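Local structure of xyloglucan-specific endo-beta-1,4-glucanase (Uncultured bacterium, 4W88) at residues Q44-T49 with S322-Y327; N148-A153 with Y198-D203. The protein hydrolyses internal beta-1,4-glucosidic bonds in the backbone of the plant cell-wall polysaccharide xyloglucan, as a member of glycoside hydrolase family 5. The protein carries 1 engineered substitution. All coordinates share one frame; numbering follows the deposited sequence.

Interaction 1 of 2, residues Q44-T49 with S322-Y327; sequences QEIVDT and SLLKWY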
loop_
_atom_site.group_PDB
_atom_site.type_symbol
_atom_site.label_atom_id
_atom_site.label_comp_id
_atom_site.label_asym_id
_atom_site.label_seq_id
_atom_site.Cartn_x
_atom_site.Cartn_y
_atom_site.Cartn_z
ATOM N N GLN A 44 -13.389 15.284 -4.744
ATOM C CA GLN A 44 -14.447 14.303 -4.569
ATOM C C GLN A 44 -14.746 13.536 -5.894
ATOM O O GLN A 44 -14.916 12.335 -5.891
ATOM C CB GLN A 44 -15.708 14.956 -4.005
ATOM C CG GLN A 44 -16.859 14.006 -3.719
ATOM C CD GLN A 44 -16.598 13.143 -2.548
ATOM O OE1 GLN A 44 -16.526 13.629 -1.410
ATOM N NE2 GLN A 44 -16.447 11.886 -2.783
ATOM N N GLU A 45 -14.735 14.269 -7.013
ATOM C CA GLU A 45 -15.030 13.725 -8.302
ATOM C C GLU A 45 -13.987 12.694 -8.741
ATOM O O GLU A 45 -14.338 11.663 -9.362
ATOM C CB GLU A 45 -15.138 14.811 -9.370
ATOM C CG GLU A 45 -16.351 15.729 -9.208
ATOM C CD GLU A 45 -16.119 16.957 -8.339
ATOM O OE1 GLU A 45 -15.142 17.032 -7.542
ATOM O OE2 GLU A 45 -16.937 17.917 -8.434
ATOM N N ILE A 46 -12.705 12.968 -8.481
ATOM C CA ILE A 46 -11.671 11.984 -8.818
ATOM C C ILE A 46 -11.972 10.658 -8.078
ATOM O O ILE A 46 -11.930 9.569 -8.642
ATOM C CB ILE A 46 -10.269 12.559 -8.491
ATOM C CG1 ILE A 46 -9.890 13.577 -9.592
ATOM C CG2 ILE A 46 -9.251 11.450 -8.436
ATOM C CD1 ILE A 46 -8.736 14.478 -9.281
ATOM N N VAL A 47 -12.209 10.753 -6.775
ATOM C CA VAL A 47 -12.462 9.581 -5.952
ATOM C C VAL A 47 -13.744 8.885 -6.421
ATOM O O VAL A 47 -13.785 7.640 -6.516
ATOM C CB VAL A 47 -12.441 9.957 -4.448
ATOM C CG1 VAL A 47 -12.898 8.818 -3.559
ATOM C CG2 VAL A 47 -11.038 10.423 -4.035
ATOM N N ASP A 48 -14.798 9.660 -6.699
ATOM C CA ASP A 48 -16.041 9.101 -7.241
ATOM C C ASP A 48 -15.816 8.253 -8.477
ATOM O O ASP A 48 -16.378 7.176 -8.672
ATOM C CB ASP A 48 -17.055 10.172 -7.642
ATOM C CG ASP A 48 -17.599 11.016 -6.544
ATOM O OD1 ASP A 48 -17.496 10.697 -5.329
ATOM O OD2 ASP A 48 -18.153 12.104 -6.960
ATOM N N THR A 49 -14.953 8.742 -9.353
ATOM C CA THR A 49 -14.739 8.106 -10.645
ATOM C C THR A 49 -14.083 6.747 -10.458
ATOM O O THR A 49 -14.421 5.758 -11.141
ATOM C CB THR A 49 -13.857 9.025 -11.540
ATOM O OG1 THR A 49 -14.463 10.310 -11.667
ATOM C CG2 THR A 49 -13.622 8.462 -12.899
ATOM N N SER A 322 -7.377 14.556 -14.710
ATOM C CA SER A 322 -7.849 15.873 -15.168
ATOM C C SER A 322 -9.067 15.774 -16.056
ATOM O O SER A 322 -9.825 16.726 -16.108
ATOM C CB SER A 322 -6.774 16.663 -15.894
ATOM O OG SER A 322 -5.766 16.982 -14.979
ATOM N N LEU A 323 -9.204 14.673 -16.780
ATOM C CA LEU A 323 -10.300 14.481 -17.706
ATOM C C LEU A 323 -11.422 13.629 -17.118
ATOM O O LEU A 323 -12.501 13.532 -17.710
ATOM C CB LEU A 323 -9.805 13.813 -18.985
ATOM C CG LEU A 323 -8.836 14.673 -19.747
ATOM C CD1 LEU A 323 -8.592 14.065 -21.110
ATOM C CD2 LEU A 323 -9.397 16.077 -19.898
ATOM N N LEU A 324 -11.123 12.970 -16.006
ATOM C CA LEU A 324 -12.039 11.977 -15.413
ATOM C C LEU A 324 -12.417 10.910 -16.436
ATOM O O LEU A 324 -13.593 10.447 -16.485
ATOM C CB LEU A 324 -13.314 12.647 -14.808
ATOM C CG LEU A 324 -13.022 13.702 -13.729
ATOM C CD1 LEU A 324 -14.301 14.299 -13.227
ATOM C CD2 LEU A 324 -12.249 13.063 -12.565
ATOM N N LYS A 325 -11.407 10.472 -17.183
ATOM C CA LYS A 325 -11.543 9.383 -18.146
ATOM C C LYS A 325 -10.346 8.453 -17.939
ATOM O O LYS A 325 -9.316 8.873 -17.492
ATOM C CB LYS A 325 -11.544 9.935 -19.609
ATOM C CG LYS A 325 -12.651 10.916 -19.994
ATOM C CD LYS A 325 -14.070 10.439 -19.619
ATOM C CE LYS A 325 -15.131 11.532 -19.677
ATOM N NZ LYS A 325 -15.280 11.950 -21.066
ATOM N N TRP A 326 -10.536 7.166 -18.272
ATOM C CA TRP A 326 -9.523 6.189 -18.080
ATOM C C TRP A 326 -8.573 6.172 -19.274
ATOM O O TRP A 326 -9.022 6.229 -20.450
ATOM C CB TRP A 326 -10.149 4.824 -17.758
ATOM C CG TRP A 326 -10.949 4.876 -16.510
ATOM C CD1 TRP A 326 -12.262 5.224 -16.406
ATOM C CD2 TRP A 326 -10.487 4.618 -15.176
ATOM N NE1 TRP A 326 -12.668 5.178 -15.077
ATOM C CE2 TRP A 326 -11.572 4.870 -14.300
ATOM C CE3 TRP A 326 -9.247 4.244 -14.608
ATOM C CZ2 TRP A 326 -11.457 4.695 -12.893
ATOM C CZ3 TRP A 326 -9.152 4.064 -13.238
ATOM C CH2 TRP A 326 -10.220 4.327 -12.391
ATOM N N TYR A 327 -7.272 6.095 -18.998
ATOM C CA TYR A 327 -6.283 6.039 -20.098
ATOM C C TYR A 327 -6.416 4.817 -21.015
ATOM O O TYR A 327 -6.095 4.866 -22.207
ATOM C CB TYR A 327 -4.876 6.000 -19.557
ATOM C CG TYR A 327 -4.372 7.274 -18.915
ATOM C CD1 TYR A 327 -4.138 8.414 -19.686
ATOM C CD2 TYR A 327 -4.137 7.346 -17.516
ATOM C CE1 TYR A 327 -3.704 9.590 -19.085
ATOM C CE2 TYR A 327 -3.657 8.526 -16.930
ATOM C CZ TYR A 327 -3.470 9.616 -17.710
ATOM O OH TYR A 327 -3.005 10.769 -17.177
HETATM O O HOH W 1 -15.351 5.595 -13.734
#
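A short beta hairpin, made of strands 319-320 and 325-326, packs against the first turns of helix 44-53, the helix that links the first two strands of the barrel. Leu324 leads the approach. It sits in the left-handed helical region, and with Lys325 it faces Asn320 across the hairpin as a G1 beta bulge. Its isobutyl fork meets the helix: CD1 of Leu324 touches CB of Glu45 at 4.0 Å, while CD2 lies 3.8 Å from CG1 of Ile46 and 3.6 Å from OG1 of Thr49. The carboxylate of Glu45 bends away, so its aliphatic root alone takes part. Thr49 has OG1 anti to its carbonyl carbon (chi1 -56°), and from there OG1 donates to the carbonyl O of Glu45 at 2.7 Å. That oxygen also accepts from the backbone N of Thr49; the hydroxyl bond holds the side-chain rotation, with CG2 set against the indole of Trp326. The indole comes in edge-on: CZ2 of Trp326 stands 3.6 Å from O of Thr49, near the ring plane. A water bridges the two, donating to O of Thr49 (2.8 Å) and accepting from NE1 of Trp326 (3.0 Å). Arg53, one turn further along, adds a cation-pi contact to the same indole. The whole is a bulged hairpin packed on a peripheral helix of a TIM barrel.

Interaction 2 of 2, residues N148-A153 with Y198-D203; sequences NEPRMA and YGHNSD. With BGC (beta-D-glucopyranose), chain C.
Three hydrogen bonds tie loop 148-153 to loop 198-203, each with a backbone N-H as donor. Glu149 N donates a hydrogen bond to ND1 of His200 at 2.9 Å, the N lying 30° out of the imidazole plane; NE2 of the same ring bonds to Glu145. Gly199 N donates to O of Pro150 at 2.8 Å, and Met152 N, in a selenomethionine, donates to OH of Tyr198 at 2.9 Å, a hydroxyl also held by Glu166. Within the first loop, NH1 of Arg151 meets a lone pair of Glu149 O in plane at 2.9 Å, while its NE forms a salt bridge with Glu158.

The van der Waals packing centres on the Tyr198 ring. With CG anti to the backbone N (chi1 -177°), it has O of Pro150 over one face, 3.7 Å above the plane at the centre, and CB of Arg151 close to CZ. An alanine at Tyr198 would probably loosen loop 148-153, since the ring packed against Pro150 and Arg151 and the acceptor for Met152 N would both go.

Contacts with the glycan run through Glu149. Its extended chain passes Gly199 and brings OE2 to O4 of the glucose, which donates at 2.6 Å. A water donates to both OE2 of Glu149 (2.9 Å) and O of Gly199 (2.7 Å), and also bonds O6 of the sugar; His223 is a further partner of OE2. Accepting from O4 and water, OE2 probably carries no proton in this complex; the Asn-Glu-Pro sequence after the fourth strand suggests Glu149 as the family 5 general acid/base.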
loop_
_atom_site.group_PDB
_atom_site.type_symbol
_atom_site.label_atom_id
_atom_site.label_comp_id
_atom_site.label_asym_id
_atom_site.label_seq_id
_atom_site.Cartn_x
_atom_site.Cartn_y
_atom_site.Cartn_z
ATOM N N ASN A 148 5.378 1.698 4.706
ATOM C CA ASN A 148 5.464 1.339 3.277
ATOM C C ASN A 148 6.894 1.012 2.923
ATOM O O ASN A 148 7.793 1.867 3.061
ATOM C CB ASN A 148 5.017 2.478 2.395
ATOM C CG ASN A 148 5.002 2.092 0.932
ATOM O OD1 ASN A 148 4.193 1.243 0.537
ATOM N ND2 ASN A 148 5.986 2.594 0.180
ATOM N N GLU A 149 7.124 -0.240 2.552
ATOM C CA GLU A 149 8.431 -0.700 2.140
ATOM C C GLU A 149 9.582 -0.322 3.068
ATOM O O GLU A 149 10.587 0.196 2.617
ATOM C CB GLU A 149 8.691 -0.330 0.711
ATOM C CG GLU A 149 7.665 -0.892 -0.251
ATOM C CD GLU A 149 7.887 -0.610 -1.732
ATOM O OE1 GLU A 149 8.695 0.283 -2.105
ATOM O OE2 GLU A 149 7.171 -1.288 -2.566
ATOM N N PRO A 150 9.379 -0.479 4.373
ATOM C CA PRO A 150 10.426 -0.046 5.312
ATOM C C PRO A 150 11.740 -0.785 5.041
ATOM O O PRO A 150 11.721 -2.010 4.868
ATOM C CB PRO A 150 9.840 -0.398 6.666
ATOM C CG PRO A 150 8.890 -1.579 6.403
ATOM C CD PRO A 150 8.264 -1.159 5.072
ATOM N N ARG A 151 12.850 -0.066 4.998
ATOM C CA ARG A 151 14.103 -0.638 4.547
ATOM C C ARG A 151 15.239 0.353 4.789
ATOM O O ARG A 151 14.984 1.473 5.259
ATOM C CB ARG A 151 14.043 -1.007 3.035
ATOM C CG ARG A 151 13.839 0.217 2.138
ATOM C CD ARG A 151 13.348 -0.078 0.710
ATOM N NE ARG A 151 13.381 1.126 -0.118
ATOM C CZ ARG A 151 12.493 2.113 -0.133
ATOM N NH1 ARG A 151 11.457 2.109 0.646
ATOM N NH2 ARG A 151 12.635 3.133 -0.958
HETATM N N MSE A 152 16.467 -0.036 4.419
HETATM C CA MSE A 152 17.625 0.872 4.416
HETATM C C MSE A 152 17.929 1.114 2.920
HETATM O O MSE A 152 18.579 0.266 2.240
HETATM C CB MSE A 152 18.851 0.238 5.104
HETATM C CG MSE A 152 20.097 1.097 4.888
HETATM SE SE MSE A 152 19.968 2.691 6.011
HETATM C CE MSE A 152 19.266 3.907 4.665
ATOM N N ALA A 153 17.485 2.247 2.406
ATOM C CA ALA A 153 17.735 2.568 1.009
ATOM C C ALA A 153 19.221 2.600 0.726
ATOM O O ALA A 153 20.021 3.158 1.509
ATOM C CB ALA A 153 17.040 3.886 0.567
ATOM N N TYR A 198 9.821 -6.588 5.746
ATOM C CA TYR A 198 10.894 -5.692 5.308
ATOM C C TYR A 198 10.684 -5.446 3.806
ATOM O O TYR A 198 10.505 -6.410 3.028
ATOM C CB TYR A 198 12.255 -6.357 5.490
ATOM C CG TYR A 198 13.398 -5.459 5.117
ATOM C CD1 TYR A 198 13.839 -5.296 3.770
ATOM C CD2 TYR A 198 14.084 -4.737 6.091
ATOM C CE1 TYR A 198 14.898 -4.424 3.493
ATOM C CE2 TYR A 198 15.176 -3.925 5.796
ATOM C CZ TYR A 198 15.595 -3.779 4.521
ATOM O OH TYR A 198 16.660 -2.958 4.261
ATOM N N GLY A 199 10.662 -4.178 3.388
ATOM C CA GLY A 199 10.455 -3.849 1.977
ATOM C C GLY A 199 9.137 -4.256 1.342
ATOM O O GLY A 199 9.041 -4.221 0.100
ATOM N N HIS A 200 8.151 -4.687 2.143
ATOM C CA HIS A 200 6.994 -5.395 1.643
ATOM C C HIS A 200 7.368 -6.607 0.748
ATOM O O HIS A 200 6.585 -7.021 -0.125
ATOM C CB HIS A 200 6.092 -4.431 0.899
ATOM C CG HIS A 200 5.109 -3.661 1.744
ATOM N ND1 HIS A 200 5.478 -2.660 2.616
ATOM C CD2 HIS A 200 3.764 -3.775 1.858
ATOM C CE1 HIS A 200 4.404 -2.163 3.202
ATOM N NE2 HIS A 200 3.354 -2.836 2.771
ATOM N N ASN A 201 8.553 -7.171 0.985
ATOM C CA ASN A 201 9.113 -8.330 0.262
ATOM C C ASN A 201 8.432 -9.628 0.708
ATOM O O ASN A 201 8.062 -9.772 1.868
ATOM C CB ASN A 201 10.640 -8.377 0.472
ATOM C CG ASN A 201 11.291 -9.562 -0.199
ATOM O OD1 ASN A 201 11.366 -10.664 0.377
ATOM N ND2 ASN A 201 11.762 -9.365 -1.417
ATOM N N SER A 202 8.257 -10.545 -0.254
ATOM C CA SER A 202 7.598 -11.848 -0.036
ATOM C C SER A 202 8.472 -13.085 -0.303
ATOM O O SER A 202 7.936 -14.190 -0.485
ATOM C CB SER A 202 6.313 -11.944 -0.872
ATOM O OG SER A 202 6.621 -11.939 -2.203
ATOM N N ASP A 203 9.785 -12.910 -0.337
ATOM C CA ASP A 203 10.722 -14.047 -0.456
ATOM C C ASP A 203 10.605 -14.891 0.819
ATOM O O ASP A 203 10.292 -14.379 1.940
ATOM C CB ASP A 203 12.175 -13.587 -0.646
ATOM C CG ASP A 203 12.394 -12.700 -1.869
ATOM O OD1 ASP A 203 11.565 -12.604 -2.777
ATOM O OD2 ASP A 203 13.502 -12.080 -1.932
HETATM C C2 BGC C . 10.788 -1.116 -7.026
HETATM C C3 BGC C . 9.708 -0.560 -6.085
HETATM C C4 BGC C . 8.601 -1.535 -5.870
HETATM C C5 BGC C . 9.487 -2.814 -5.582
HETATM C C6 BGC C . 8.461 -3.864 -5.390
HETATM C C1 BGC C . 11.629 -2.272 -6.616
HETATM O O2 BGC C . 11.735 -0.155 -6.970
HETATM O O3 BGC C . 9.215 0.596 -6.718
HETATM O O4 BGC C . 7.472 -0.900 -5.073
HETATM O O5 BGC C . 10.620 -3.128 -6.566
HETATM O O6 BGC C . 8.883 -5.102 -4.878
HETATM O O HOH W 2 8.003 -4.051 -2.341
#

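In the fold
From the N terminus the chain runs through the first barrel strand into helix 44-53, where the first half of interaction 1 lies; its partner comes only after the eighth barrel strand, so this contact closes a loop spanning nearly the whole barrel. Interaction 2 falls wholly within that loop. It joins residues 148-153, after strand 142-145, to 198-203, enclosing helix 164-182 and the fifth strand, 193-196. The two contacts thus nest without crossing. Their centres are 31 Å apart, on opposite sides of the chain's centre: interaction 1 links a peripheral helix to the hairpin before the last helix, and interaction 2 joins neighbouring strand-end loops beside the glycan.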